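Local coordinates for uncharacterized protein (PDB 6M0Q), which is of unknown function but binds, as a small helix-and-sheet subunit, to a different protein, probably hydroxylamine oxidoreductase, in a six-chain assembly, at residues A31-K36 against K78-S83; L39-C44 against D71-V76; T50-S55 against I64-C69. All blocks are in the same frame, centred on the assembly; numbering follows the deposited sequence.

Contact 1 of 3, residues A31-K36 against K78-S83; sequences APISAK and KAREQS
Here an extended segment docks on the end of a helix: A31 and I33, in the approach to helix 35-43, lie against A79 and S83 in the last turns of helix 69-83. With OG anti to its own carbonyl carbon (chi1 -68°), the S83 hydroxyl accepts a hydrogen bond from the A31 backbone N over 2.8 Å, with an angle of 158° at the hydrogen. A water sits 2.9 Å from S83 OG and donates to A31 O, making a second, indirect link. Beside this polar node the methyl CB of A31 rests 3.3 Å from A79 O, and Q82 CD comes to 3.9 Å from the same A31 CB. A79 CB is met by both CG1 and CD1 of I33, CG1 at 3.7 Å. R80 starts away from the segment, but its end comes back towards I33 CD1; its guanidinium forms a salt bridge with the C-terminal carboxylate of Y91 and a cation-pi contact with W87. One hydroxyl thus serves a backbone amide and a water at once, so that small side chains allow close docking while the polar backbone atoms of A31 keep partners.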
ATOM      1  N   ALA B  31      38.544  -6.787   4.106  1.00 36.02           N
ATOM      2  CA  ALA B  31      38.490  -7.029   5.540  1.00 35.63           C
ATOM      3  C   ALA B  31      37.262  -6.314   6.102  1.00 37.16           C
ATOM      4  O   ALA B  31      37.007  -5.154   5.747  1.00 37.34           O
ATOM      5  CB  ALA B  31      39.766  -6.544   6.228  1.00 36.51           C
ATOM      6  N   PRO B  32      36.450  -6.975   6.915  1.00 36.69           N
ATOM      7  CA  PRO B  32      35.195  -6.355   7.333  1.00 34.99           C
ATOM      8  C   PRO B  32      35.448  -5.137   8.202  1.00 33.13           C
ATOM      9  O   PRO B  32      36.435  -5.057   8.940  1.00 31.69           O
ATOM     10  CB  PRO B  32      34.482  -7.471   8.103  1.00 36.13           C
ATOM     11  CG  PRO B  32      35.051  -8.721   7.531  1.00 36.60           C
ATOM     12  CD  PRO B  32      36.512  -8.389   7.319  1.00 37.95           C
ATOM     13  N   ILE B  33      34.574  -4.153   8.047  1.00 30.61           N
ATOM     14  CA  ILE B  33      34.545  -2.975   8.894  1.00 30.24           C
ATOM     15  C   ILE B  33      33.086  -2.767   9.246  1.00 30.91           C
ATOM     16  O   ILE B  33      32.228  -2.736   8.355  1.00 31.14           O
ATOM     17  CB  ILE B  33      35.137  -1.726   8.205  1.00 27.91           C
ATOM     18  CG1 ILE B  33      36.555  -2.009   7.693  1.00 31.88           C
ATOM     19  CG2 ILE B  33      35.093  -0.508   9.159  1.00 28.25           C
ATOM     20  CD1 ILE B  33      37.195  -0.853   6.948  1.00 30.63           C
ATOM     21  N   SER B  34      32.806  -2.685  10.540  1.00 31.19           N
ATOM     22  CA  SER B  34      31.448  -2.511  11.004  1.00 31.31           C
ATOM     23  C   SER B  34      30.876  -1.197  10.485  1.00 26.74           C
ATOM     24  O   SER B  34      31.600  -0.250  10.143  1.00 25.06           O
ATOM     25  CB  SER B  34      31.405  -2.502  12.524  1.00 32.40           C
ATOM     26  OG  SER B  34      32.006  -1.302  12.976  1.00 35.75           O
ATOM     27  N   ALA B  35      29.550  -1.142  10.465  1.00 23.30           N
ATOM     28  CA  ALA B  35      28.885   0.061  10.000  1.00 23.06           C
ATOM     29  C   ALA B  35      29.204   1.245  10.898  1.00 22.61           C
ATOM     30  O   ALA B  35      29.407   2.364  10.404  1.00 25.43           O
ATOM     31  CB  ALA B  35      27.374  -0.172   9.923  1.00 22.90           C
ATOM     32  N   LYS B  36      29.250   1.032  12.224  1.00 23.00           N
ATOM     33  CA  LYS B  36      29.527   2.166  13.107  1.00 26.17           C
ATOM     34  C   LYS B  36      30.921   2.717  12.863  1.00 30.61           C
ATOM     35  O   LYS B  36      31.147   3.931  12.975  1.00 33.41           O
ATOM     36  CB  LYS B  36      29.367   1.774  14.573  1.00 28.91           C
ATOM     37  CG  LYS B  36      30.279   0.661  15.031  1.00 31.11           C
ATOM     38  CD  LYS B  36      30.044   0.388  16.491  1.00 33.58           C
ATOM     39  CE  LYS B  36      30.572   1.519  17.331  1.00 34.39           C
ATOM     40  NZ  LYS B  36      32.054   1.543  17.265  1.00 37.85           N
ATOM     41  N   LYS B  78      44.190  -0.241   9.452  1.00 60.77           N
ATOM     42  CA  LYS B  78      44.637  -1.604   9.720  1.00 63.95           C
ATOM     43  C   LYS B  78      43.719  -2.636   9.071  1.00 60.79           C
ATOM     44  O   LYS B  78      44.168  -3.745   8.756  1.00 62.99           O
ATOM     45  CB  LYS B  78      44.751  -1.851  11.224  1.00 70.92           C
ATOM     46  CG  LYS B  78      43.504  -2.387  11.888  1.00 78.00           C
ATOM     47  CD  LYS B  78      43.703  -2.467  13.400  1.00 86.38           C
ATOM     48  CE  LYS B  78      42.433  -2.928  14.117  1.00 90.42           C
ATOM     49  NZ  LYS B  78      42.477  -2.681  15.594  1.00 91.16           N
ATOM     50  N   ALA B  79      42.446  -2.299   8.851  1.00 52.24           N
ATOM     51  CA  ALA B  79      41.603  -3.161   8.027  1.00 47.85           C
ATOM     52  C   ALA B  79      42.005  -3.067   6.558  1.00 49.67           C
ATOM     53  O   ALA B  79      41.980  -4.071   5.834  1.00 50.16           O
ATOM     54  CB  ALA B  79      40.124  -2.800   8.204  1.00 42.72           C
ATOM     55  N   ARG B  80      42.370  -1.865   6.096  1.00 50.95           N
ATOM     56  CA  ARG B  80      42.850  -1.698   4.728  1.00 54.59           C
ATOM     57  C   ARG B  80      44.180  -2.410   4.506  1.00 60.01           C
ATOM     58  O   ARG B  80      44.407  -2.955   3.422  1.00 59.96           O
ATOM     59  CB  ARG B  80      42.986  -0.211   4.392  1.00 54.46           C
ATOM     60  CG  ARG B  80      41.716   0.596   4.571  1.00 53.86           C
ATOM     61  CD  ARG B  80      40.690   0.277   3.512  1.00 53.59           C
ATOM     62  NE  ARG B  80      39.408   0.957   3.728  1.00 53.25           N
ATOM     63  CZ  ARG B  80      39.203   2.252   3.500  1.00 54.52           C
ATOM     64  NH1 ARG B  80      40.206   3.024   3.077  1.00 53.40           N
ATOM     65  NH2 ARG B  80      38.001   2.779   3.700  1.00 54.81           N
ATOM     66  N   GLU B  81      45.069  -2.406   5.509  1.00 65.41           N
ATOM     67  CA  GLU B  81      46.291  -3.204   5.425  1.00 72.78           C
ATOM     68  C   GLU B  81      45.963  -4.682   5.281  1.00 74.60           C
ATOM     69  O   GLU B  81      46.536  -5.372   4.428  1.00 75.13           O
ATOM     70  CB  GLU B  81      47.176  -2.973   6.657  1.00 77.89           C
ATOM     71  CG  GLU B  81      47.797  -1.574   6.742  1.00 84.19           C
ATOM     72  CD  GLU B  81      48.301  -1.202   8.149  1.00 88.49           C
ATOM     73  OE1 GLU B  81      48.384  -2.099   9.023  1.00 90.31           O
ATOM     74  OE2 GLU B  81      48.609  -0.006   8.379  1.00 88.33           O
ATOM     75  N   GLN B  82      45.034  -5.185   6.097  1.00 75.51           N
ATOM     76  CA  GLN B  82      44.651  -6.588   5.992  1.00 77.21           C
ATOM     77  C   GLN B  82      43.969  -6.891   4.657  1.00 74.73           C
ATOM     78  O   GLN B  82      44.065  -8.020   4.162  1.00 73.78           O
ATOM     79  CB  GLN B  82      43.752  -6.975   7.170  1.00 80.85           C
ATOM     80  CG  GLN B  82      43.281  -8.424   7.160  1.00 85.45           C
ATOM     81  CD  GLN B  82      42.248  -8.721   8.240  1.00 88.91           C
ATOM     82  OE1 GLN B  82      42.144  -7.995   9.235  1.00 89.07           O
ATOM     83  NE2 GLN B  82      41.474  -9.791   8.042  1.00 90.30           N
ATOM     84  N   SER B  83      43.296  -5.901   4.053  1.00 73.46           N
ATOM     85  CA  SER B  83      42.650  -6.128   2.757  1.00 72.70           C
ATOM     86  C   SER B  83      43.678  -6.293   1.636  1.00 75.27           C
ATOM     87  O   SER B  83      43.437  -7.046   0.683  1.00 74.00           O
ATOM     88  CB  SER B  83      41.679  -4.986   2.413  1.00 68.64           C
ATOM     89  OG  SER B  83      40.536  -4.950   3.262  1.00 64.04           O
TER
HETATM   90  O   HOH W   1      38.551  -3.156   4.314  1.00 31.71           O

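Contact 2 of 3, residues L39-C44 against D71-V76; sequences LDYLAC and DIVALV
Two helices of a small alpha+beta fold pack here through Y41 and C44 of helix 35-43 and its end, set against I72, V73 and V76 of helix 69-83. The short axes cross at -121° and approach to 9.1 Å. No hydrogen bond joins the segments; the contact is apolar and buried. Y41 lies at its heart. With CG anti to the backbone N (chi1 -173°), its ring crosses V76 at about a right angle, and V76 CG1 sits over the ring centre, 3.9 Å from the centroid and 7° off the normal, a CH-pi contact. V76 CG2 covers the same ring nearer CG and CD1, whereas V73 CG2 comes to the edge, 4.0 Å from CE1. The ring also stacks on that of Y91, whose backbone O is hydrogen-bonded to Y41 OH, joining the C-terminal residue to these helices. An alanine in place of Y41 would probably leave V76 CG1 without its aromatic partner and open a gap between the helices, with Y91 losing both its stack and its hydrogen bond. I72 packs nearer the Y41 backbone, its CG1 lying 3.5 Å from Y41 N and 3.7 Å from D40 CB. Its other branch turns to the cystine: I72 CG2 touches C44 SG at 3.6 Å, on the sulfur that forms the disulfide with C69.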
ATOM      1  N   LEU B  39      30.803   4.734   9.650  1.00 25.82           N
ATOM      2  CA  LEU B  39      30.214   6.020   9.982  1.00 24.93           C
ATOM      3  C   LEU B  39      31.236   6.931  10.645  1.00 28.72           C
ATOM      4  O   LEU B  39      31.404   8.085  10.238  1.00 28.95           O
ATOM      5  CB  LEU B  39      29.001   5.817  10.882  1.00 21.69           C
ATOM      6  CG  LEU B  39      27.839   5.387   9.991  1.00 22.30           C
ATOM      7  CD1 LEU B  39      26.775   4.743  10.827  1.00 22.19           C
ATOM      8  CD2 LEU B  39      27.320   6.600   9.204  1.00 21.49           C
ATOM      9  N   ASP B  40      31.917   6.431  11.680  1.00 28.27           N
ATOM     10  CA  ASP B  40      32.907   7.246  12.380  1.00 28.43           C
ATOM     11  C   ASP B  40      34.026   7.659  11.444  1.00 30.90           C
ATOM     12  O   ASP B  40      34.510   8.792  11.508  1.00 35.33           O
ATOM     13  CB  ASP B  40      33.447   6.475  13.579  1.00 30.29           C
ATOM     14  CG  ASP B  40      32.354   6.220  14.628  1.00 35.01           C
ATOM     15  OD1 ASP B  40      31.261   6.815  14.465  1.00 35.61           O
ATOM     16  OD2 ASP B  40      32.576   5.455  15.594  1.00 35.50           O
ATOM     17  N   TYR B  41      34.427   6.757  10.551  1.00 29.41           N
ATOM     18  CA  TYR B  41      35.462   7.068   9.574  1.00 32.73           C
ATOM     19  C   TYR B  41      35.016   8.193   8.638  1.00 33.51           C
ATOM     20  O   TYR B  41      35.748   9.166   8.426  1.00 36.22           O
ATOM     21  CB  TYR B  41      35.814   5.794   8.811  1.00 34.52           C
ATOM     22  CG  TYR B  41      36.984   5.949   7.891  1.00 39.07           C
ATOM     23  CD1 TYR B  41      38.236   6.313   8.382  1.00 42.90           C
ATOM     24  CD2 TYR B  41      36.846   5.725   6.536  1.00 40.40           C
ATOM     25  CE1 TYR B  41      39.318   6.458   7.540  1.00 44.06           C
ATOM     26  CE2 TYR B  41      37.918   5.859   5.690  1.00 42.62           C
ATOM     27  CZ  TYR B  41      39.147   6.221   6.192  1.00 45.12           C
ATOM     28  OH  TYR B  41      40.199   6.346   5.323  1.00 49.92           O
ATOM     29  N   LEU B  42      33.785   8.108   8.117  1.00 30.53           N
ATOM     30  CA  LEU B  42      33.257   9.198   7.297  1.00 31.29           C
ATOM     31  C   LEU B  42      33.184  10.503   8.078  1.00 33.03           C
ATOM     32  O   LEU B  42      33.470  11.576   7.535  1.00 38.36           O
ATOM     33  CB  LEU B  42      31.873   8.841   6.771  1.00 29.30           C
ATOM     34  CG  LEU B  42      31.841   7.678   5.791  1.00 31.11           C
ATOM     35  CD1 LEU B  42      30.404   7.301   5.617  1.00 33.53           C
ATOM     36  CD2 LEU B  42      32.454   8.083   4.471  1.00 31.56           C
ATOM     37  N   ALA B  43      32.787  10.432   9.345  1.00 29.46           N
ATOM     38  CA  ALA B  43      32.683  11.634  10.154  1.00 31.68           C
ATOM     39  C   ALA B  43      34.046  12.264  10.372  1.00 35.75           C
ATOM     40  O   ALA B  43      34.127  13.473  10.580  1.00 37.95           O
ATOM     41  CB  ALA B  43      32.020  11.314  11.501  1.00 27.00           C
ATOM     42  N   CYS B  44      35.115  11.475  10.305  1.00 38.80           N
ATOM     43  CA  CYS B  44      36.458  11.986  10.504  1.00 45.23           C
ATOM     44  C   CYS B  44      37.114  12.375   9.206  1.00 51.10           C
ATOM     45  O   CYS B  44      38.332  12.571   9.181  1.00 52.52           O
ATOM     46  CB  CYS B  44      37.306  10.959  11.253  1.00 44.75           C
ATOM     47  SG  CYS B  44      36.763  10.895  12.983  1.00 47.54           S
ATOM     48  N   ASP B  71      41.843   7.455  16.342  1.00 47.64           N
ATOM     49  CA  ASP B  71      41.603   6.042  16.621  1.00 47.35           C
ATOM     50  C   ASP B  71      40.851   5.364  15.482  1.00 45.26           C
ATOM     51  O   ASP B  71      41.224   4.266  15.048  1.00 44.22           O
ATOM     52  CB  ASP B  71      40.835   5.875  17.927  1.00 50.66           C
ATOM     53  CG  ASP B  71      41.545   6.506  19.111  1.00 56.41           C
ATOM     54  OD1 ASP B  71      40.843   7.061  19.983  1.00 59.80           O
ATOM     55  OD2 ASP B  71      42.796   6.468  19.163  1.00 59.57           O
ATOM     56  N   ILE B  72      39.775   5.985  14.995  1.00 41.18           N
ATOM     57  CA  ILE B  72      39.015   5.341  13.930  1.00 41.53           C
ATOM     58  C   ILE B  72      39.862   5.239  12.663  1.00 40.28           C
ATOM     59  O   ILE B  72      39.833   4.219  11.964  1.00 38.99           O
ATOM     60  CB  ILE B  72      37.668   6.059  13.684  1.00 41.13           C
ATOM     61  CG1 ILE B  72      36.864   5.312  12.617  1.00 40.71           C
ATOM     62  CG2 ILE B  72      37.860   7.501  13.260  1.00 42.25           C
ATOM     63  CD1 ILE B  72      36.642   3.869  12.960  1.00 40.76           C
ATOM     64  N   VAL B  73      40.660   6.262  12.366  1.00 40.86           N
ATOM     65  CA  VAL B  73      41.500   6.201  11.174  1.00 44.47           C
ATOM     66  C   VAL B  73      42.501   5.053  11.285  1.00 44.58           C
ATOM     67  O   VAL B  73      42.682   4.275  10.338  1.00 43.09           O
ATOM     68  CB  VAL B  73      42.190   7.559  10.937  1.00 49.16           C
ATOM     69  CG1 VAL B  73      43.346   7.409   9.939  1.00 49.45           C
ATOM     70  CG2 VAL B  73      41.158   8.586  10.449  1.00 49.42           C
ATOM     71  N   ALA B  74      43.134   4.903  12.457  1.00 44.82           N
ATOM     72  CA  ALA B  74      44.018   3.761  12.690  1.00 47.11           C
ATOM     73  C   ALA B  74      43.277   2.440  12.504  1.00 48.00           C
ATOM     74  O   ALA B  74      43.796   1.506  11.880  1.00 50.12           O
ATOM     75  CB  ALA B  74      44.611   3.829  14.096  1.00 46.03           C
ATOM     76  N   LEU B  75      42.068   2.349  13.047  1.00 46.93           N
ATOM     77  CA  LEU B  75      41.289   1.121  12.947  1.00 49.70           C
ATOM     78  C   LEU B  75      40.993   0.770  11.491  1.00 47.85           C
ATOM     79  O   LEU B  75      41.133  -0.391  11.083  1.00 46.96           O
ATOM     80  CB  LEU B  75      40.002   1.281  13.759  1.00 52.93           C
ATOM     81  CG  LEU B  75      38.900   0.220  13.749  1.00 56.44           C
ATOM     82  CD1 LEU B  75      39.417  -1.143  14.162  1.00 58.62           C
ATOM     83  CD2 LEU B  75      37.785   0.662  14.688  1.00 56.58           C
ATOM     84  N   VAL B  76      40.607   1.765  10.685  1.00 46.38           N
ATOM     85  CA  VAL B  76      40.271   1.485   9.293  1.00 45.41           C
ATOM     86  C   VAL B  76      41.526   1.181   8.489  1.00 46.63           C
ATOM     87  O   VAL B  76      41.538   0.255   7.673  1.00 42.64           O
ATOM     88  CB  VAL B  76      39.474   2.649   8.680  1.00 42.24           C
ATOM     89  CG1 VAL B  76      39.284   2.432   7.191  1.00 41.31           C
ATOM     90  CG2 VAL B  76      38.137   2.762   9.362  1.00 38.53           C
TER

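Contact 3 of 3, residues T50-S55 against I64-C69; sequences TDVVKS and IVRVKC
V53 and V67 form the hydrogen-bonded pair at the middle of an antiparallel strand pairing, 52-55 with 63-68, in which 63-68 is the central strand of a three-stranded sheet. V53 N donates to V67 O at 2.9 Å and V67 N returns to V53 O at 2.7 Å. The ladder continues at either end, from S55 N to V65 O and from C69 N to D51 O, the last nearly straight at 175°. Between these rungs lie the non-hydrogen-bonded pairs V52 with K68 and K54 with R66, where CA-H groups of V52, K54 and R66 rest on carbonyl oxygens of the opposite strand.

On the face carrying V52, K54, R66 and K68, the K54 and R66 side chains run side by side in the same direction. K54 CG lies 3.7 Å above the centre of the R66 guanidinium, and CE reaches over it towards NH1. R66 NH2 donates to I64 O at 2.8 Å, nearly in the guanidinium plane, which would restrain the flat group's rotation against the lysine chain. K54 NZ and R66 NH1 are 4.6 Å apart, a like-charge proximity probably eased by the salt bridge of K54 to an acidic side chain of the other protein.

Farther out, V65 is backbone-bonded to E58 of the third strand. The other face of the pair turns to helix 35-43, with V53 on A43 and V67 on D40, and at its end V53 CG1 meets C69 SG at 3.9 Å.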
ATOM      1  N   THR B  50      43.519  14.500  16.100  1.00 48.01           N
ATOM      2  CA  THR B  50      43.133  14.846  17.458  1.00 45.05           C
ATOM      3  C   THR B  50      41.685  15.291  17.572  1.00 42.25           C
ATOM      4  O   THR B  50      41.174  15.368  18.691  1.00 40.02           O
ATOM      5  CB  THR B  50      44.052  15.948  18.007  1.00 47.57           C
ATOM      6  OG1 THR B  50      44.082  17.045  17.084  1.00 48.96           O
ATOM      7  CG2 THR B  50      45.458  15.405  18.200  1.00 47.92           C
ATOM      8  N   ASP B  51      41.014  15.584  16.457  1.00 44.98           N
ATOM      9  CA  ASP B  51      39.621  16.019  16.516  1.00 46.72           C
ATOM     10  C   ASP B  51      38.713  14.936  17.081  1.00 40.43           C
ATOM     11  O   ASP B  51      38.971  13.736  16.962  1.00 38.75           O
ATOM     12  CB  ASP B  51      39.115  16.435  15.137  1.00 51.14           C
ATOM     13  CG  ASP B  51      39.628  17.790  14.735  1.00 56.97           C
ATOM     14  OD1 ASP B  51      39.842  18.009  13.522  1.00 60.40           O
ATOM     15  OD2 ASP B  51      39.849  18.619  15.655  1.00 57.33           O
ATOM     16  N   VAL B  52      37.632  15.372  17.706  1.00 40.29           N
ATOM     17  CA  VAL B  52      36.674  14.471  18.329  1.00 37.33           C
ATOM     18  C   VAL B  52      35.321  14.718  17.675  1.00 37.69           C
ATOM     19  O   VAL B  52      34.913  15.873  17.506  1.00 38.93           O
ATOM     20  CB  VAL B  52      36.633  14.680  19.857  1.00 36.79           C
ATOM     21  CG1 VAL B  52      35.543  13.853  20.494  1.00 36.53           C
ATOM     22  CG2 VAL B  52      38.030  14.362  20.475  1.00 34.26           C
ATOM     23  N   VAL B  53      34.654  13.639  17.260  1.00 33.04           N
ATOM     24  CA  VAL B  53      33.332  13.743  16.662  1.00 32.14           C
ATOM     25  C   VAL B  53      32.364  12.881  17.452  1.00 31.00           C
ATOM     26  O   VAL B  53      32.748  11.985  18.209  1.00 32.53           O
ATOM     27  CB  VAL B  53      33.312  13.329  15.172  1.00 30.81           C
ATOM     28  CG1 VAL B  53      34.239  14.219  14.344  1.00 32.41           C
ATOM     29  CG2 VAL B  53      33.680  11.853  15.034  1.00 27.72           C
ATOM     30  N   LYS B  54      31.087  13.177  17.278  1.00 30.66           N
ATOM     31  CA  LYS B  54      30.056  12.325  17.834  1.00 29.56           C
ATOM     32  C   LYS B  54      29.935  11.053  17.005  1.00 31.93           C
ATOM     33  O   LYS B  54      30.069  11.072  15.771  1.00 28.11           O
ATOM     34  CB  LYS B  54      28.717  13.042  17.858  1.00 29.77           C
ATOM     35  CG  LYS B  54      28.633  14.154  18.847  1.00 32.34           C
ATOM     36  CD  LYS B  54      27.209  14.594  18.878  1.00 33.32           C
ATOM     37  CE  LYS B  54      27.095  16.051  19.067  1.00 34.17           C
ATOM     38  NZ  LYS B  54      25.718  16.520  18.772  1.00 30.55           N
ATOM     39  N   SER B  55      29.694   9.946  17.697  1.00 31.45           N
ATOM     40  CA  SER B  55      29.267   8.743  17.020  1.00 28.79           C
ATOM     41  C   SER B  55      27.967   9.030  16.284  1.00 29.13           C
ATOM     42  O   SER B  55      27.195   9.919  16.662  1.00 28.82           O
ATOM     43  CB  SER B  55      29.074   7.616  18.030  1.00 26.40           C
ATOM     44  OG  SER B  55      28.476   6.476  17.405  1.00 28.40           O
ATOM     45  N   ILE B  64      25.643  10.514  23.592  1.00 26.61           N
ATOM     46  CA  ILE B  64      26.239  10.026  22.363  1.00 27.91           C
ATOM     47  C   ILE B  64      27.732   9.872  22.576  1.00 32.47           C
ATOM     48  O   ILE B  64      28.397  10.775  23.091  1.00 35.36           O
ATOM     49  CB  ILE B  64      25.937  10.968  21.192  1.00 28.69           C
ATOM     50  CG1 ILE B  64      24.432  11.001  20.911  1.00 26.79           C
ATOM     51  CG2 ILE B  64      26.731  10.515  19.911  1.00 25.27           C
ATOM     52  CD1 ILE B  64      24.060  12.137  20.019  1.00 27.14           C
ATOM     53  N   VAL B  65      28.265   8.711  22.186  1.00 33.21           N
ATOM     54  CA  VAL B  65      29.684   8.448  22.341  1.00 32.53           C
ATOM     55  C   VAL B  65      30.482   9.417  21.486  1.00 32.04           C
ATOM     56  O   VAL B  65      30.091   9.768  20.365  1.00 30.18           O
ATOM     57  CB  VAL B  65      29.982   6.986  21.965  1.00 34.25           C
ATOM     58  CG1 VAL B  65      31.500   6.730  21.843  1.00 32.64           C
ATOM     59  CG2 VAL B  65      29.362   6.076  22.991  1.00 35.36           C
ATOM     60  N   ARG B  66      31.598   9.872  22.029  1.00 31.62           N
ATOM     61  CA  ARG B  66      32.536  10.691  21.293  1.00 31.88           C
ATOM     62  C   ARG B  66      33.673   9.803  20.810  1.00 32.20           C
ATOM     63  O   ARG B  66      34.124   8.894  21.517  1.00 31.15           O
ATOM     64  CB  ARG B  66      33.056  11.845  22.163  1.00 31.37           C
ATOM     65  CG  ARG B  66      32.269  13.176  21.998  1.00 31.30           C
ATOM     66  CD  ARG B  66      30.770  13.062  22.394  1.00 32.41           C
ATOM     67  NE  ARG B  66      30.081  14.359  22.336  1.00 29.88           N
ATOM     68  CZ  ARG B  66      28.801  14.563  22.642  1.00 32.32           C
ATOM     69  NH1 ARG B  66      28.278  15.789  22.560  1.00 31.90           N
ATOM     70  NH2 ARG B  66      28.036  13.545  23.024  1.00 30.93           N
ATOM     71  N   VAL B  67      34.114  10.052  19.587  1.00 31.47           N
ATOM     72  CA  VAL B  67      35.122   9.238  18.932  1.00 32.60           C
ATOM     73  C   VAL B  67      36.288  10.143  18.579  1.00 34.88           C
ATOM     74  O   VAL B  67      36.078  11.244  18.057  1.00 33.15           O
ATOM     75  CB  VAL B  67      34.540   8.557  17.681  1.00 35.07           C
ATOM     76  CG1 VAL B  67      35.631   7.934  16.841  1.00 36.49           C
ATOM     77  CG2 VAL B  67      33.504   7.516  18.114  1.00 36.66           C
ATOM     78  N   LYS B  68      37.510   9.691  18.868  1.00 38.69           N
ATOM     79  CA  LYS B  68      38.694  10.431  18.459  1.00 41.52           C
ATOM     80  C   LYS B  68      39.086   9.984  17.056  1.00 42.42           C
ATOM     81  O   LYS B  68      39.276   8.785  16.811  1.00 41.62           O
ATOM     82  CB  LYS B  68      39.861  10.230  19.426  1.00 45.47           C
ATOM     83  CG  LYS B  68      41.084  11.093  19.051  1.00 50.55           C
ATOM     84  CD  LYS B  68      42.226  11.016  20.072  1.00 56.76           C
ATOM     85  CE  LYS B  68      43.123   9.798  19.813  1.00 61.65           C
ATOM     86  NZ  LYS B  68      44.360   9.801  20.653  1.00 63.54           N
ATOM     87  N   CYS B  69      39.220  10.952  16.146  1.00 39.18           N
ATOM     88  CA  CYS B  69      39.417  10.623  14.739  1.00 40.95           C
ATOM     89  C   CYS B  69      40.691   9.832  14.506  1.00 41.62           C
ATOM     90  O   CYS B  69      40.730   8.988  13.606  1.00 41.07           O
ATOM     91  CB  CYS B  69      39.410  11.892  13.899  1.00 44.86           C
ATOM     92  SG  CYS B  69      37.729  12.526  13.756  1.00 47.55           S
TER

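How the contacts relate
The three contacts run in series through one small fold. Contacts 1 and 2 share helices 35-43 and 69-83 and lie about 10 Å apart between centres. They meet where I33 CD1 touches V76 CG1 at 3.9 Å and where R80 approaches the Y41 ring. Contact 2 lies near the centre of the chain and borders contact 3, with centres about 9 Å apart; the C44-C69 disulfide, 2.0 Å between the SG atoms, joins them covalently, and D40 packs on V67 and S55 beside it. Contacts 1 and 3, about 19 Å apart between centres, lie on opposite sides of the chain's centre. All three contacts have residues within reach of the other protein.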